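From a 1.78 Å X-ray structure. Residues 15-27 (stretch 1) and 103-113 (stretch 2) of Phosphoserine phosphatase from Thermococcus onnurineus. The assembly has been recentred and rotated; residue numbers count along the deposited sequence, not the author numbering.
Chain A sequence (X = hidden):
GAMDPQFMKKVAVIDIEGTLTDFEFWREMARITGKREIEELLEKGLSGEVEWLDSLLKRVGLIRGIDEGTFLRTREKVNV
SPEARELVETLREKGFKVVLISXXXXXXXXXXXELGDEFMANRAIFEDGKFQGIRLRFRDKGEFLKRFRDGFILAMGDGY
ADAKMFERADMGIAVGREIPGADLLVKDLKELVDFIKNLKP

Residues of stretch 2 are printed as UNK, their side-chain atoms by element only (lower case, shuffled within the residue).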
ATOM      1  N   ASP A  15      -1.717 -23.432  16.583  1.00 12.28           N
ATOM      2  CA  ASP A  15      -2.026 -24.523  15.665  1.00 11.50           C
ATOM      3  C   ASP A  15      -2.189 -25.770  16.526  1.00 14.80           C
ATOM      4  O   ASP A  15      -1.227 -26.216  17.145  1.00 13.39           O
ATOM      5  CB  ASP A  15      -0.897 -24.696  14.648  1.00 12.96           C
ATOM      6  CG  ASP A  15      -1.257 -25.648  13.522  1.00 15.02           C
ATOM      7  OD1 ASP A  15      -2.459 -25.810  13.240  1.00 13.64           O
ATOM      8  OD2 ASP A  15      -0.332 -26.239  12.916  1.00 16.21           O
ATOM      9  N   ILE A  16      -3.412 -26.300  16.582  1.00 11.14           N
ATOM     10  CA  ILE A  16      -3.807 -27.325  17.548  1.00 11.84           C
ATOM     11  C   ILE A  16      -2.963 -28.597  17.491  1.00 13.49           C
ATOM     12  O   ILE A  16      -2.480 -29.075  18.515  1.00 14.94           O
ATOM     13  CB  ILE A  16      -5.298 -27.686  17.365  1.00 14.43           C
ATOM     14  CG1 ILE A  16      -6.158 -26.472  17.703  1.00 14.34           C
ATOM     15  CG2 ILE A  16      -5.695 -28.859  18.262  1.00 14.25           C
ATOM     16  CD1 ILE A  16      -7.626 -26.643  17.346  1.00 14.47           C
ATOM     17  N   GLU A  17      -2.772 -29.140  16.304  1.00 14.35           N
ATOM     18  CA  GLU A  17      -2.103 -30.437  16.200  1.00 12.99           C
ATOM     19  C   GLU A  17      -0.632 -30.355  16.556  1.00 15.68           C
ATOM     20  O   GLU A  17       0.108 -29.554  15.999  1.00 15.94           O
ATOM     21  CB  GLU A  17      -2.272 -31.014  14.797  1.00 16.43           C
ATOM     22  CG  GLU A  17      -3.721 -31.222  14.404  1.00 14.69           C
ATOM     23  CD  GLU A  17      -3.887 -31.349  12.900  1.00 17.61           C
ATOM     24  OE1 GLU A  17      -3.527 -30.397  12.171  1.00 17.61           O
ATOM     25  OE2 GLU A  17      -4.376 -32.400  12.444  1.00 15.36           O
ATOM     26  N   GLY A  18      -0.205 -31.200  17.485  1.00 16.80           N
ATOM     27  CA  GLY A  18       1.194 -31.224  17.883  1.00 15.34           C
ATOM     28  C   GLY A  18       1.538 -30.175  18.927  1.00 18.18           C
ATOM     29  O   GLY A  18       2.684 -30.075  19.359  1.00 20.22           O
ATOM     30  N   THR A  19       0.551 -29.385  19.336  1.00 16.09           N
ATOM     31  CA  THR A  19       0.737 -28.480  20.460  1.00 15.85           C
ATOM     32  C   THR A  19      -0.212 -28.866  21.585  1.00 17.30           C
ATOM     33  O   THR A  19       0.239 -29.176  22.689  1.00 16.80           O
ATOM     34  CB  THR A  19       0.502 -27.011  20.077  1.00 15.90           C
ATOM     35  OG1 THR A  19      -0.861 -26.847  19.667  1.00 18.47           O
ATOM     36  CG2 THR A  19       1.447 -26.590  18.935  1.00 15.67           C
ATOM     37  N   LEU A  20      -1.517 -28.860  21.298  1.00 15.84           N
ATOM     38  CA  LEU A  20      -2.525 -29.172  22.313  1.00 13.98           C
ATOM     39  C   LEU A  20      -2.954 -30.633  22.320  1.00 17.36           C
ATOM     40  O   LEU A  20      -3.429 -31.134  23.344  1.00 18.35           O
ATOM     41  CB  LEU A  20      -3.763 -28.286  22.142  1.00 12.58           C
ATOM     42  CG  LEU A  20      -3.568 -26.767  22.137  1.00 14.86           C
ATOM     43  CD1 LEU A  20      -4.926 -26.078  22.054  1.00 16.83           C
ATOM     44  CD2 LEU A  20      -2.806 -26.309  23.380  1.00 19.56           C
ATOM     45  N   THR A  21      -2.800 -31.313  21.188  1.00 16.75           N
ATOM     46  CA  THR A  21      -3.184 -32.718  21.088  1.00 20.26           C
ATOM     47  C   THR A  21      -2.190 -33.495  20.230  1.00 19.38           C
ATOM     48  O   THR A  21      -1.599 -32.947  19.298  1.00 20.31           O
ATOM     49  CB  THR A  21      -4.579 -32.867  20.478  1.00 16.68           C
ATOM     50  OG1 THR A  21      -4.948 -34.247  20.455  1.00 18.67           O
ATOM     51  CG2 THR A  21      -4.604 -32.341  19.058  1.00 16.46           C
ATOM     52  N   ASP A  22      -1.980 -34.770  20.540  1.00 21.11           N
ATOM     53  CA  ASP A  22      -1.188 -35.576  19.623  1.00 22.23           C
ATOM     54  C   ASP A  22      -2.064 -36.419  18.704  1.00 20.41           C
ATOM     55  O   ASP A  22      -1.553 -37.270  17.991  1.00 17.15           O
ATOM     56  CB  ASP A  22      -0.131 -36.422  20.341  1.00 30.01           C
ATOM     57  CG  ASP A  22      -0.709 -37.245  21.458  1.00 39.10           C
ATOM     58  OD1 ASP A  22      -1.074 -36.650  22.498  1.00 46.83           O
ATOM     59  OD2 ASP A  22      -0.790 -38.487  21.307  1.00 45.41           O
ATOM     60  N   PHE A  23      -3.373 -36.162  18.707  1.00 17.34           N
ATOM     61  CA  PHE A  23      -4.266 -36.824  17.755  1.00 16.54           C
ATOM     62  C   PHE A  23      -4.020 -36.355  16.321  1.00 17.77           C
ATOM     63  O   PHE A  23      -3.935 -35.156  16.042  1.00 16.19           O
ATOM     64  CB  PHE A  23      -5.748 -36.650  18.115  1.00 17.42           C
ATOM     65  CG  PHE A  23      -6.672 -37.323  17.137  1.00 17.94           C
ATOM     66  CD1 PHE A  23      -6.721 -38.704  17.056  1.00 17.43           C
ATOM     67  CD2 PHE A  23      -7.449 -36.574  16.263  1.00 17.71           C
ATOM     68  CE1 PHE A  23      -7.551 -39.335  16.138  1.00 15.85           C
ATOM     69  CE2 PHE A  23      -8.277 -37.200  15.337  1.00 18.10           C
ATOM     70  CZ  PHE A  23      -8.334 -38.580  15.286  1.00 16.89           C
ATOM     71  N   GLU A  24      -3.893 -37.320  15.417  1.00 14.98           N
ATOM     72  CA  GLU A  24      -3.652 -37.035  14.014  1.00 14.12           C
ATOM     73  C   GLU A  24      -4.693 -37.736  13.154  1.00 15.65           C
ATOM     74  O   GLU A  24      -4.560 -38.922  12.857  1.00 15.11           O
ATOM     75  CB  GLU A  24      -2.248 -37.487  13.628  1.00 14.85           C
ATOM     76  CG  GLU A  24      -1.183 -36.653  14.300  1.00 16.80           C
ATOM     77  CD  GLU A  24       0.207 -37.045  13.872  1.00 17.35           C
ATOM     78  OE1 GLU A  24       0.630 -36.622  12.776  1.00 17.94           O
ATOM     79  OE2 GLU A  24       0.862 -37.784  14.637  1.00 19.07           O
ATOM     80  N   PHE A  25      -5.725 -36.993  12.762  1.00 13.69           N
ATOM     81  CA  PHE A  25      -6.855 -37.560  12.011  1.00 14.75           C
ATOM     82  C   PHE A  25      -6.475 -38.481  10.848  1.00 13.48           C
ATOM     83  O   PHE A  25      -7.079 -39.539  10.660  1.00 12.47           O
ATOM     84  CB  PHE A  25      -7.758 -36.436  11.488  1.00 12.57           C
ATOM     85  CG  PHE A  25      -8.887 -36.919  10.624  1.00 12.18           C
ATOM     86  CD1 PHE A  25     -10.058 -37.385  11.195  1.00 14.66           C
ATOM     87  CD2 PHE A  25      -8.786 -36.889   9.239  1.00 13.25           C
ATOM     88  CE1 PHE A  25     -11.107 -37.836  10.408  1.00 13.99           C
ATOM     89  CE2 PHE A  25      -9.843 -37.339   8.441  1.00 13.12           C
ATOM     90  CZ  PHE A  25     -11.002 -37.810   9.031  1.00 15.54           C
ATOM     91  N   TRP A  26      -5.513 -38.075  10.023  1.00 13.49           N
ATOM     92  CA  TRP A  26      -5.179 -38.902   8.867  1.00 14.67           C
ATOM     93  C   TRP A  26      -4.475 -40.228   9.222  1.00 13.68           C
ATOM     94  O   TRP A  26      -4.692 -41.254   8.553  1.00 10.85           O
ATOM     95  CB  TRP A  26      -4.428 -38.097   7.782  1.00 13.68           C
ATOM     96  CG  TRP A  26      -5.316 -37.049   7.128  1.00 14.57           C
ATOM     97  CD1 TRP A  26      -5.190 -35.686   7.223  1.00 16.87           C
ATOM     98  CD2 TRP A  26      -6.488 -37.285   6.324  1.00 14.71           C
ATOM     99  NE1 TRP A  26      -6.187 -35.065   6.500  1.00 13.81           N
ATOM    100  CE2 TRP A  26      -7.002 -36.021   5.956  1.00 14.34           C
ATOM    101  CE3 TRP A  26      -7.137 -38.438   5.876  1.00 13.71           C
ATOM    102  CZ2 TRP A  26      -8.138 -35.880   5.153  1.00 12.67           C
ATOM    103  CZ3 TRP A  26      -8.272 -38.297   5.078  1.00 15.79           C
ATOM    104  CH2 TRP A  26      -8.761 -37.021   4.731  1.00 14.68           C
ATOM    105  N   ARG A  27      -3.651 -40.209  10.267  1.00 13.41           N
ATOM    106  CA  ARG A  27      -3.025 -41.437  10.758  1.00 14.84           C
ATOM    107  C   ARG A  27      -4.101 -42.353  11.338  1.00 15.66           C
ATOM    108  O   ARG A  27      -4.049 -43.568  11.172  1.00 16.75           O
ATOM    109  CB  ARG A  27      -1.959 -41.133  11.811  1.00 15.52           C
ATOM    110  CG  ARG A  27      -0.830 -40.276  11.250  1.00 14.03           C
ATOM    111  CD  ARG A  27       0.337 -40.129  12.208  1.00 15.99           C
ATOM    112  NE  ARG A  27       1.298 -39.146  11.702  1.00 15.34           N
ATOM    113  CZ  ARG A  27       2.237 -39.399  10.794  1.00 16.42           C
ATOM    114  NH1 ARG A  27       2.365 -40.615  10.274  1.00 15.55           N
ATOM    115  NH2 ARG A  27       3.058 -38.427  10.405  1.00 16.94           N
ATOM    116  N   UNK A 103      -5.865 -27.212  10.235  1.00 11.28           N
ATOM    117  CA  UNK A 103      -6.245 -27.589   8.880  1.00 12.13           C
ATOM    118  C   UNK A 103      -7.081 -28.863   8.850  1.00 13.97           C
ATOM    119  O   UNK A 103      -7.527 -29.300   7.783  1.00 13.27           O
ATOM    120  N   UNK A 104      -7.279 -29.462  10.024  1.00 13.19           N
ATOM    121  CA  UNK A 104      -8.145 -30.626  10.151  1.00 11.94           C
ATOM    122  C   UNK A 104      -9.582 -30.172  10.400  1.00 13.30           C
ATOM    123  O   UNK A 104      -9.877 -28.967  10.386  1.00 10.92           O
ATOM    124  o   UNK A 104      -8.413 -32.751  11.328  1.00 14.74           O
ATOM    125  c   UNK A 104      -7.777 -31.470  11.380  1.00 15.73           C
ATOM    126  N   UNK A 105     -10.458 -31.148  10.639  1.00 11.95           N
ATOM    127  CA  UNK A 105     -11.901 -30.918  10.716  1.00 10.68           C
ATOM    128  C   UNK A 105     -12.461 -30.391  12.036  1.00 14.27           C
ATOM    129  O   UNK A 105     -12.175 -30.935  13.103  1.00 12.50           O
ATOM    130  c   UNK A 105     -11.585 -33.627   6.410  1.00 14.19           C
ATOM    131  c   UNK A 105     -12.584 -32.245  10.340  1.00 13.44           C
ATOM    132  c   UNK A 105     -11.258 -33.703   8.771  1.00 12.74           C
ATOM    133  c   UNK A 105     -12.562 -32.668   6.587  1.00 14.10           C
ATOM    134  c   UNK A 105     -12.881 -32.229   7.848  1.00 13.45           C
ATOM    135  c   UNK A 105     -10.940 -34.147   7.503  1.00 12.25           C
ATOM    136  c   UNK A 105     -12.236 -32.734   8.960  1.00 13.85           C
ATOM    137  N   UNK A 106     -13.255 -29.325  11.967  1.00 11.51           N
ATOM    138  CA  UNK A 106     -13.895 -28.775  13.158  1.00 12.49           C
ATOM    139  C   UNK A 106     -14.727 -29.818  13.886  1.00 14.55           C
ATOM    140  O   UNK A 106     -14.857 -29.773  15.110  1.00 15.51           O
ATOM    141  c   UNK A 106     -14.876 -25.056  12.549  1.00 19.92           C
ATOM    142  o   UNK A 106     -14.313 -23.938  12.389  1.00 20.25           O
ATOM    143  c   UNK A 106     -14.797 -27.587  12.799  1.00 13.94           C
ATOM    144  c   UNK A 106     -14.012 -26.307  12.493  1.00 15.22           C
ATOM    145  o   UNK A 106     -16.106 -25.191  12.761  1.00 17.57           O
ATOM    146  N   UNK A 107     -15.296 -30.748  13.120  1.00 13.56           N
ATOM    147  CA  UNK A 107     -16.217 -31.740  13.650  1.00 15.73           C
ATOM    148  C   UNK A 107     -15.473 -32.692  14.585  1.00 15.75           C
ATOM    149  O   UNK A 107     -15.995 -33.110  15.626  1.00 17.48           O
ATOM    150  c   UNK A 107     -17.027 -30.985  10.373  1.00 15.79           C
ATOM    151  c   UNK A 107     -16.909 -32.492  12.498  1.00 15.56           C
ATOM    152  o   UNK A 107     -15.780 -30.949  10.383  1.00 14.44           O
ATOM    153  o   UNK A 107     -17.689 -30.569   9.396  1.00 16.67           O
ATOM    154  c   UNK A 107     -17.786 -31.594  11.572  1.00 17.82           C
ATOM    155  N   UNK A 108     -14.240 -33.004  14.215  1.00 13.78           N
ATOM    156  CA  UNK A 108     -13.383 -33.855  15.028  1.00 15.43           C
ATOM    157  C   UNK A 108     -12.705 -33.086  16.178  1.00 17.27           C
ATOM    158  O   UNK A 108     -12.483 -33.632  17.264  1.00 16.14           O
ATOM    159  c   UNK A 108     -11.315 -35.255  14.977  1.00 19.38           C
ATOM    160  c   UNK A 108     -12.334 -34.527  14.145  1.00 17.04           C
ATOM    161  c   UNK A 108     -13.017 -35.489  13.194  1.00 16.94           C
ATOM    162  N   UNK A 109     -12.398 -31.816  15.945  1.00 15.94           N
ATOM    163  CA  UNK A 109     -11.697 -31.016  16.954  1.00 16.95           C
ATOM    164  C   UNK A 109     -12.684 -30.253  17.833  1.00 18.11           C
ATOM    165  O   UNK A 109     -12.325 -29.310  18.534  1.00 18.37           O
ATOM    166  c   UNK A 109      -8.627 -29.729  14.906  1.00 18.59           C
ATOM    167  c   UNK A 109      -9.515 -30.749  15.624  1.00 17.40           C
ATOM    168  c   UNK A 109      -8.707 -31.553  16.645  1.00 15.39           C
ATOM    169  c   UNK A 109     -10.710 -30.058  16.289  1.00 16.18           C
ATOM    170  N   UNK A 110     -13.927 -30.693  17.795  1.00 18.19           N
ATOM    171  CA  UNK A 110     -14.993 -30.080  18.569  1.00 19.91           C
ATOM    172  C   UNK A 110     -14.656 -29.813  20.054  1.00 20.68           C
ATOM    173  O   UNK A 110     -15.066 -28.790  20.613  1.00 18.57           O
ATOM    174  c   UNK A 110     -16.262 -30.920  18.412  1.00 20.96           C
ATOM    175  o   UNK A 110     -16.876 -31.550  20.954  1.00 31.15           O
ATOM    176  o   UNK A 110     -18.486 -30.050  21.161  1.00 36.33           O
ATOM    177  c   UNK A 110     -17.487 -30.306  19.029  1.00 25.95           C
ATOM    178  c   UNK A 110     -17.629 -30.663  20.485  1.00 32.40           C
ATOM    179  N   UNK A 111     -13.902 -30.719  20.700  1.00 19.45           N
ATOM    180  CA  UNK A 111     -13.585 -30.428  22.106  1.00 19.16           C
ATOM    181  C   UNK A 111     -12.868 -29.080  22.334  1.00 19.60           C
ATOM    182  O   UNK A 111     -12.958 -28.517  23.424  1.00 19.32           O
ATOM    183  c   UNK A 111     -13.102 -32.732  21.616  1.00 19.67           C
ATOM    184  c   UNK A 111     -13.468 -32.072  20.296  1.00 19.96           C
ATOM    185  c   UNK A 111     -12.688 -31.614  22.518  1.00 18.66           C
ATOM    186  N   UNK A 112     -12.189 -28.564  21.311  1.00 17.41           N
ATOM    187  CA  UNK A 112     -11.448 -27.311  21.427  1.00 17.63           C
ATOM    188  C   UNK A 112     -12.269 -26.096  20.990  1.00 18.77           C
ATOM    189  O   UNK A 112     -11.791 -24.969  21.049  1.00 17.99           O
ATOM    190  c   UNK A 112      -8.072 -30.484  20.831  1.00 15.87           C
ATOM    191  c   UNK A 112      -8.381 -28.080  22.138  1.00 17.29           C
ATOM    192  c   UNK A 112      -9.005 -29.576  20.388  1.00 17.02           C
ATOM    193  c   UNK A 112      -7.440 -28.989  22.576  1.00 16.44           C
ATOM    194  c   UNK A 112      -9.176 -28.364  21.041  1.00 16.87           C
ATOM    195  c   UNK A 112      -7.283 -30.183  21.926  1.00 14.80           C
ATOM    196  c   UNK A 112     -10.187 -27.374  20.566  1.00 14.77           C
ATOM    197  N   UNK A 113     -13.503 -26.335  20.550  1.00 18.08           N
ATOM    198  CA  UNK A 113     -14.305 -25.312  19.875  1.00 19.78           C
ATOM    199  C   UNK A 113     -14.522 -24.055  20.727  1.00 21.54           C
ATOM    200  O   UNK A 113     -14.592 -22.946  20.205  1.00 20.61           O
ATOM    201  c   UNK A 113     -18.669 -25.370  17.225  1.00 42.95           C
ATOM    202  c   UNK A 113     -15.654 -25.924  19.491  1.00 24.98           C
ATOM    203  c   UNK A 113     -16.550 -25.088  18.598  1.00 29.76           C
ATOM    204  c   UNK A 113     -17.883 -25.815  18.451  1.00 33.42           C
ATOM    205  n   UNK A 113     -19.797 -26.312  16.917  1.00 40.94           N
TER
HETATM  206  O   HOH W   1      -3.492 -28.786  10.193  1.00 14.62           O
HETATM  207  O   HOH W   2      -6.951 -32.072   7.044  1.00 21.21           O

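Position 103 has no side-chain atoms, and its backbone N and O reach stretch 1 through water: Gly103. Water 1 accepts from N (2.8 Å from the water O to Gly103 N) and donates to Glu17 OE1 (2.6 Å from the water O to Glu17 OE1), while water 2 donates to Gly103 O (2.9 Å from the water O to Gly103 O) and accepts from Trp26 NE1 (3.1 Å from the water O to Trp26 NE1). An ideal CB would have room, so space alone does not demand glycine.

Position 104 carries one carbon and then one oxygen; the carbon lies near the Glu17 carboxylate and the oxygen near Phe25 CB. This is Ser104. Its CB lies 3.7 Å from Glu17 OE2, and Ser104 OG lies 3.7 Å from Phe25 CB, packing contacts at a place where the two backbones come close, with CA of Ser104 7.3 Å from CA of Phe25.

At 105, one carbon leads to a six-carbon ring with no oxygen, packed against Phe25 and Trp26, which identifies Phe105. Its edge points toward the face of Phe25, centroids 5.1 Å apart and planes at 67°, with CE2 of Phe105 3.5 Å from CE2 of Phe25. Trp26 CZ2 sits at the edge of the Phe105 ring, 4.0 Å from CE2 of Phe105.

Positions 106 and 107 each show three carbons, the third bearing two oxygens, and neither reaches stretch 1: Glu106 and Glu107.

Position 108 has one carbon carrying two more, a beta-branched fork touching Phe23 and Phe25: Val108. Val108 CG1 is 3.6 Å from Phe23 CE2 and Val108 CG2 4.0 Å from Phe25 CD1, so the fork serves two rings.

Four carbons forked at the second, meeting Ile16, mark 109 as Leu109, whose CD1 lies 4.1 Å from Ile16 CD1.

Three carbons and two terminal oxygens at 110 give Glu110; three carbons closing onto the backbone N at 111 give Pro111. Both are out of reach.

Position 112 again has one carbon and a six-carbon ring, set against Ile16, Leu20 and Thr21: Phe112, which has the largest area covered by stretch 1. Ile16 CG2 stands over one face, 4.1 Å from the Phe112 ring centroid, in a CH-pi contact; Leu20 CB lies 3.8 Å from Phe112 CE1, and Thr21 CB 4.1 Å from Phe112 CZ.

Position 113, four carbons in a row ending in nitrogen, is Lys113, its CA-to-CB bond directed away.

The contact works by apolar packing. No direct hydrogen bond crosses it; Phe105, Val108, Leu109 and Phe112 pack against Ile16, Leu20, Phe23, Phe25 and Trp26, while the four charged residues stay out of contact. Polar linkage is left to two waters at Gly103.

Stretch 2, residues 103-113: GSFEEVLEPFK
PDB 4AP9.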